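PDB 5AZ0: uncharacterized protein from Bombyx mori, which belongs to the aldo-keto reductases (AKR2E5) and probably reduces carbonyl compounds with a nicotinamide cofactor. Local coordinates for residues His110-Val115 with Phe160-Lys165; Leu264-Gln269 with Glu298-Leu303. All coordinates share one frame; numbering follows the deposited sequence. Where two conformers were deposited one is given.

Interaction 1. Residues His110-Val115 with Phe160-Lys165; sequences HRAADV and FEEVLK
Val-115, in the first turn of helix 112-126, lays its CG1 methyl over one face of the Phe-160 ring on helix 153-165. This is the tight part of the contact. CG1 of Val-115 stands 3.7 Å above the ring plane, displaced toward the rim, in a CH-pi contact with its closest approach to CD1 of Phe-160 at 3.7 Å. The second methyl, Val-115 CG2, is on the same side of the plane but beyond the rim, 3.9 Å from CE1 of Phe-160. With CG1 anti to its own backbone N (chi1 178°), Val-115 also brings that methyl to Val-163, one helical turn beyond Phe-160, where Val-115 CG1 and Val-163 CG1 are 4.1 Å apart. All three residues are buried, and Phe-160 reaches further inward to Val-134 and Met-136 of strand 133-136 and Ile-172 of strand 172-175.

Toward solvent the fit is much looser. The exposed Glu-162, modelled in two conformers, lies beside Ala-112 in a contact that remains uncertain, and no hydrogen bond links the two segments. Polar ties come instead from earlier in helix 153-165, where Glu-155 accepts the N-H of Ala-112 and Thr-156 is bonded to the carbonyl of His-110. Such apolar packing between successive helices, above the parallel strands they flank, is characteristic of the outer layer of an (alpha/beta)8 TIM barrel.

Interaction 2. Residues Leu264-Gln269 with Glu298-Leu303; sequences LGYLYQ and EDVATL
Tyr-266 on helix 259-269 meets Leu-303 and Val-300 of helix 297-304, and its ring carries most of the contact. The aromatic part is a CH-pi interaction: CB of Leu-303 sits almost centrally over one ring face of Tyr-266, 4.1 Å from the centroid and 12° off the normal. CG of Tyr-266 lies anti to the backbone N (chi1 175°), which extends the ring from its helix toward the leucine, and the two side chains run past each other in opposite senses.

Apolar contacts extend this overlap. CD1 of Leu-303 reaches back toward the root of the tyrosine, 3.8 Å from CD1 of Tyr-266, while Val-300 CG1 approaches the ring edge near its plane, 4.2 Å from CE1 of Tyr-266. Replacing Tyr-266 by an alanine would probably leave Leu-303 without the aromatic surface beneath its CB and open a gap between the two helices.

The polar share is small, and no hydrogen bond crosses between the segments. The amide of Gln-269 brings NE2 to 3.7 Å from CG2 of Val-300, a van der Waals contact, whereas OE1 of Gln-269 accepts the backbone N-H of Leu-295, just before helix 297-304. Asp-299, one turn before Leu-303, forms a salt bridge with Lys-254 of helix 246-255.

The short helical segments cross at -104°, with axes 11.5 Å apart at closest approach. At this near-perpendicular crossing Tyr-266 fills the space between helix 259-269, which links the seventh and eighth barrel strands, and helix 297-304, an addition after the last barrel helix, 281-287, as in other aldo-keto reductase TIM barrels.

How the interactions relate
Interactions 1 and 2 lie on opposite sides of the chain's centre, their centres about 38 Å apart and their nearest atoms about 23 Å apart, without touching. They come in series along the chain: interaction 1 is complete before interaction 2 begins. Both belong to the same aldo-keto reductase barrel, built round one parallel sheet with strands in sequential order. Interaction 1 pairs helix 112-126, after strand 100-105, with helix 153-165, after strand 133-136. Interaction 2 joins helix 259-269, which precedes strand 273-274, to helix 297-304, which follows it. The contacts thus lie far apart in the shell round one barrel, the first between neighbouring barrel helices, the second between a barrel helix and an additional one.

Interaction 1. Residues His110-Val115 with Phe160-Lys165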
loop_
_atom_site.group_PDB
_atom_site.type_symbol
_atom_site.label_atom_id
_atom_site.label_comp_id
_atom_site.label_asym_id
_atom_site.label_seq_id
_atom_site.Cartn_x
_atom_site.Cartn_y
_atom_site.Cartn_z
ATOM N N HIS A 110 12.339 -14.671 -2.369
ATOM C CA HIS A 110 12.632 -14.435 -0.905
ATOM C C HIS A 110 13.953 -14.867 -0.505
ATOM O O HIS A 110 14.410 -14.575 0.630
ATOM C CB HIS A 110 11.585 -15.004 0.039
ATOM C CG HIS A 110 10.408 -14.123 0.244
ATOM N ND1 HIS A 110 9.847 -13.961 1.473
ATOM C CD2 HIS A 110 9.682 -13.353 -0.609
ATOM C CE1 HIS A 110 8.829 -13.117 1.395
ATOM N NE2 HIS A 110 8.671 -12.764 0.127
ATOM N N ARG A 111 14.682 -15.492 -1.394
ATOM C CA ARG A 111 16.114 -15.664 -1.038
ATOM C C ARG A 111 16.804 -14.299 -1.078
ATOM O O ARG A 111 16.475 -13.494 -1.951
ATOM C CB ARG A 111 16.817 -16.602 -2.019
ATOM C CG ARG A 111 16.340 -18.071 -1.999
ATOM C CD ARG A 111 16.744 -18.793 -3.288
ATOM N NE ARG A 111 16.073 -20.095 -3.373
ATOM C CZ ARG A 111 14.831 -20.296 -3.781
ATOM N NH1 ARG A 111 14.053 -19.320 -4.174
ATOM N NH2 ARG A 111 14.337 -21.503 -3.791
ATOM N N ALA A 112 17.809 -14.102 -0.228
ATOM C CA ALA A 112 18.529 -12.873 -0.136
ATOM C C ALA A 112 18.993 -12.359 -1.498
ATOM O O ALA A 112 18.661 -11.260 -1.871
ATOM C CB ALA A 112 19.713 -12.989 0.805
ATOM N N ALA A 113 19.660 -13.208 -2.277
ATOM C CA ALA A 113 20.146 -12.808 -3.600
ATOM C C ALA A 113 19.039 -12.542 -4.570
ATOM O O ALA A 113 19.256 -11.816 -5.528
ATOM C CB ALA A 113 21.070 -13.874 -4.165
ATOM N N ASP A 114 17.837 -13.069 -4.353
ATOM C CA ASP A 114 16.822 -12.758 -5.304
ATOM C C ASP A 114 16.202 -11.399 -5.217
ATOM O O ASP A 114 15.512 -10.981 -6.167
ATOM C CB ASP A 114 15.766 -13.827 -5.348
ATOM C CG ASP A 114 16.292 -15.096 -6.118
ATOM O OD1 ASP A 114 16.732 -15.075 -7.346
ATOM O OD2 ASP A 114 16.421 -16.040 -5.392
ATOM N N VAL A 115 16.367 -10.733 -4.084
ATOM C CA VAL A 115 15.722 -9.411 -3.914
ATOM C C VAL A 115 16.351 -8.461 -4.966
ATOM O O VAL A 115 15.652 -7.790 -5.637
ATOM C CB VAL A 115 16.004 -8.881 -2.511
ATOM C CG1 VAL A 115 15.404 -7.501 -2.319
ATOM C CG2 VAL A 115 15.368 -9.832 -1.458
ATOM N N PHE A 160 17.087 -7.190 1.275
ATOM C CA PHE A 160 16.581 -5.765 1.243
ATOM C C PHE A 160 17.678 -4.822 1.733
ATOM O O PHE A 160 17.936 -3.808 1.110
ATOM C CB PHE A 160 15.295 -5.578 2.061
ATOM C CG PHE A 160 14.073 -5.969 1.321
ATOM C CD1 PHE A 160 13.811 -7.286 1.036
ATOM C CD2 PHE A 160 13.218 -5.012 0.855
ATOM C CE1 PHE A 160 12.708 -7.652 0.300
ATOM C CE2 PHE A 160 12.124 -5.355 0.140
ATOM C CZ PHE A 160 11.892 -6.675 -0.180
ATOM N N GLU A 161 18.415 -5.208 2.779
ATOM C CA GLU A 161 19.527 -4.388 3.262
ATOM C C GLU A 161 20.639 -4.262 2.231
ATOM O O GLU A 161 21.268 -3.183 2.133
ATOM C CB GLU A 161 20.090 -4.915 4.638
ATOM C CG GLU A 161 19.017 -4.819 5.736
ATOM C CD GLU A 161 19.384 -5.503 7.077
ATOM O OE1 GLU A 161 20.219 -6.391 7.027
ATOM O OE2 GLU A 161 18.785 -5.219 8.135
ATOM N N GLU A 162 20.895 -5.352 1.470
ATOM C CA GLU A 162 21.901 -5.305 0.422
ATOM C C GLU A 162 21.480 -4.321 -0.733
ATOM O O GLU A 162 22.318 -3.535 -1.229
ATOM C CB GLU A 162 22.272 -6.764 -0.054
ATOM C CG GLU A 162 23.069 -7.600 0.999
ATOM C CD GLU A 162 23.097 -9.174 0.809
ATOM O OE1 GLU A 162 22.385 -9.772 -0.032
ATOM O OE2 GLU A 162 23.882 -9.830 1.540
ATOM N N VAL A 163 20.238 -4.351 -1.162
ATOM C CA VAL A 163 19.845 -3.495 -2.318
ATOM C C VAL A 163 19.817 -2.017 -1.895
ATOM O O VAL A 163 20.101 -1.148 -2.721
ATOM C CB VAL A 163 18.525 -3.877 -2.951
ATOM C CG1 VAL A 163 18.646 -5.281 -3.586
ATOM C CG2 VAL A 163 17.326 -3.821 -1.979
ATOM N N LEU A 164 19.571 -1.765 -0.586
ATOM C CA LEU A 164 19.694 -0.443 0.023
ATOM C C LEU A 164 21.099 0.051 -0.075
ATOM O O LEU A 164 21.347 1.166 -0.603
ATOM C CB LEU A 164 19.187 -0.441 1.466
ATOM C CG LEU A 164 19.095 0.923 2.218
ATOM C CD1 LEU A 164 18.044 1.774 1.594
ATOM C CD2 LEU A 164 18.767 0.672 3.673
ATOM N N LYS A 165 22.044 -0.754 0.369
ATOM C CA LYS A 165 23.445 -0.381 0.298
ATOM C C LYS A 165 23.953 -0.159 -1.148
ATOM O O LYS A 165 24.903 0.601 -1.379
ATOM C CB LYS A 165 24.275 -1.459 0.968
ATOM C CG LYS A 165 25.763 -1.348 0.850
ATOM C CD LYS A 165 26.330 -0.058 1.442
ATOM C CE LYS A 165 27.808 0.028 1.027
ATOM N NZ LYS A 165 28.464 1.078 1.810
#

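Interaction 2. Residues Leu264-Gln269 with Glu298-Leu303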
loop_
_atom_site.group_PDB
_atom_site.type_symbol
_atom_site.label_atom_id
_atom_site.label_comp_id
_atom_site.label_asym_id
_atom_site.label_seq_id
_atom_site.Cartn_x
_atom_site.Cartn_y
_atom_site.Cartn_z
ATOM N N LEU A 264 -10.833 8.986 4.574
ATOM C CA LEU A 264 -9.396 9.263 4.375
ATOM C C LEU A 264 -8.831 10.226 5.370
ATOM O O LEU A 264 -7.666 10.104 5.815
ATOM C CB LEU A 264 -9.052 9.739 2.946
ATOM C CG LEU A 264 -9.355 8.720 1.872
ATOM C CD1 LEU A 264 -8.846 9.208 0.479
ATOM C CD2 LEU A 264 -8.824 7.339 2.190
ATOM N N GLY A 265 -9.607 11.238 5.705
ATOM C CA GLY A 265 -9.132 12.191 6.669
ATOM C C GLY A 265 -8.941 11.623 8.076
ATOM O O GLY A 265 -8.050 12.039 8.808
ATOM N N TYR A 266 -9.777 10.667 8.427
ATOM C CA TYR A 266 -9.689 9.950 9.697
ATOM C C TYR A 266 -8.319 9.185 9.769
ATOM O O TYR A 266 -7.496 9.384 10.715
ATOM C CB TYR A 266 -10.886 9.020 9.789
ATOM C CG TYR A 266 -10.826 8.153 11.017
ATOM C CD1 TYR A 266 -10.871 8.721 12.313
ATOM C CD2 TYR A 266 -10.669 6.775 10.906
ATOM C CE1 TYR A 266 -10.787 7.931 13.449
ATOM C CE2 TYR A 266 -10.623 5.951 12.053
ATOM C CZ TYR A 266 -10.697 6.536 13.327
ATOM O OH TYR A 266 -10.640 5.724 14.448
ATOM N N LEU A 267 -8.027 8.438 8.695
ATOM C CA LEU A 267 -6.727 7.703 8.581
ATOM C C LEU A 267 -5.597 8.666 8.660
ATOM O O LEU A 267 -4.592 8.435 9.404
ATOM C CB LEU A 267 -6.620 6.826 7.312
ATOM C CG LEU A 267 -7.648 5.694 7.287
ATOM C CD1 LEU A 267 -7.713 4.976 5.961
ATOM C CD2 LEU A 267 -7.392 4.652 8.383
ATOM N N TYR A 268 -5.748 9.798 7.970
ATOM C CA TYR A 268 -4.684 10.786 7.980
ATOM C C TYR A 268 -4.458 11.263 9.375
ATOM O O TYR A 268 -3.323 11.476 9.805
ATOM C CB TYR A 268 -5.045 11.969 7.079
ATOM C CG TYR A 268 -4.169 13.138 7.273
ATOM C CD1 TYR A 268 -2.860 13.088 6.929
ATOM C CD2 TYR A 268 -4.654 14.312 7.835
ATOM C CE1 TYR A 268 -2.010 14.164 7.122
ATOM C CE2 TYR A 268 -3.808 15.423 8.029
ATOM C CZ TYR A 268 -2.467 15.343 7.672
ATOM O OH TYR A 268 -1.579 16.434 7.896
ATOM N N GLN A 269 -5.570 11.496 10.068
ATOM C CA GLN A 269 -5.537 11.974 11.426
ATOM C C GLN A 269 -5.009 10.915 12.436
ATOM O O GLN A 269 -4.490 11.303 13.437
ATOM C CB GLN A 269 -6.938 12.429 11.870
ATOM C CG GLN A 269 -6.878 13.348 13.102
ATOM C CD GLN A 269 -8.190 14.109 13.367
ATOM O OE1 GLN A 269 -8.738 14.772 12.480
ATOM N NE2 GLN A 269 -8.687 13.997 14.588
ATOM N N GLU A 298 -15.643 13.919 19.405
ATOM C CA GLU A 298 -16.952 13.231 19.224
ATOM C C GLU A 298 -17.014 12.415 17.941
ATOM O O GLU A 298 -17.475 11.245 17.930
ATOM C CB GLU A 298 -18.095 14.266 19.237
ATOM C CG GLU A 298 -19.506 13.677 19.221
ATOM C CD GLU A 298 -20.605 14.712 18.905
ATOM O OE1 GLU A 298 -20.452 15.900 19.279
ATOM O OE2 GLU A 298 -21.620 14.326 18.279
ATOM N N ASP A 299 -16.561 13.012 16.839
ATOM C CA ASP A 299 -16.632 12.325 15.537
ATOM C C ASP A 299 -15.570 11.182 15.378
ATOM O O ASP A 299 -15.854 10.164 14.790
ATOM C CB ASP A 299 -16.578 13.336 14.407
ATOM C CG ASP A 299 -17.719 14.375 14.491
ATOM O OD1 ASP A 299 -18.901 13.993 14.725
ATOM O OD2 ASP A 299 -17.397 15.575 14.343
ATOM N N VAL A 300 -14.428 11.358 16.008
ATOM C CA VAL A 300 -13.396 10.331 16.123
ATOM C C VAL A 300 -14.005 9.190 16.900
ATOM O O VAL A 300 -13.934 8.066 16.479
ATOM C CB VAL A 300 -12.102 10.861 16.815
ATOM C CG1 VAL A 300 -11.159 9.740 17.230
ATOM C CG2 VAL A 300 -11.342 11.802 15.895
ATOM N N ALA A 301 -14.654 9.469 18.019
ATOM C CA ALA A 301 -15.274 8.347 18.779
ATOM C C ALA A 301 -16.330 7.617 17.969
ATOM O O ALA A 301 -16.386 6.387 17.952
ATOM C CB ALA A 301 -15.830 8.816 20.121
ATOM N N THR A 302 -17.130 8.347 17.225
ATOM C CA THR A 302 -18.123 7.701 16.341
ATOM C C THR A 302 -17.470 6.796 15.288
ATOM O O THR A 302 -17.895 5.595 15.048
ATOM C CB THR A 302 -19.011 8.786 15.629
ATOM O OG1 THR A 302 -19.646 9.660 16.600
ATOM C CG2 THR A 302 -20.055 8.169 14.784
ATOM N N LEU A 303 -16.450 7.362 14.629
ATOM C CA LEU A 303 -15.810 6.619 13.541
ATOM C C LEU A 303 -15.125 5.372 14.111
ATOM O O LEU A 303 -15.167 4.312 13.527
ATOM C CB LEU A 303 -14.808 7.504 12.825
ATOM C CG LEU A 303 -15.437 8.614 11.995
ATOM C CD1 LEU A 303 -14.497 9.748 11.740
ATOM C CD2 LEU A 303 -15.965 8.042 10.710
#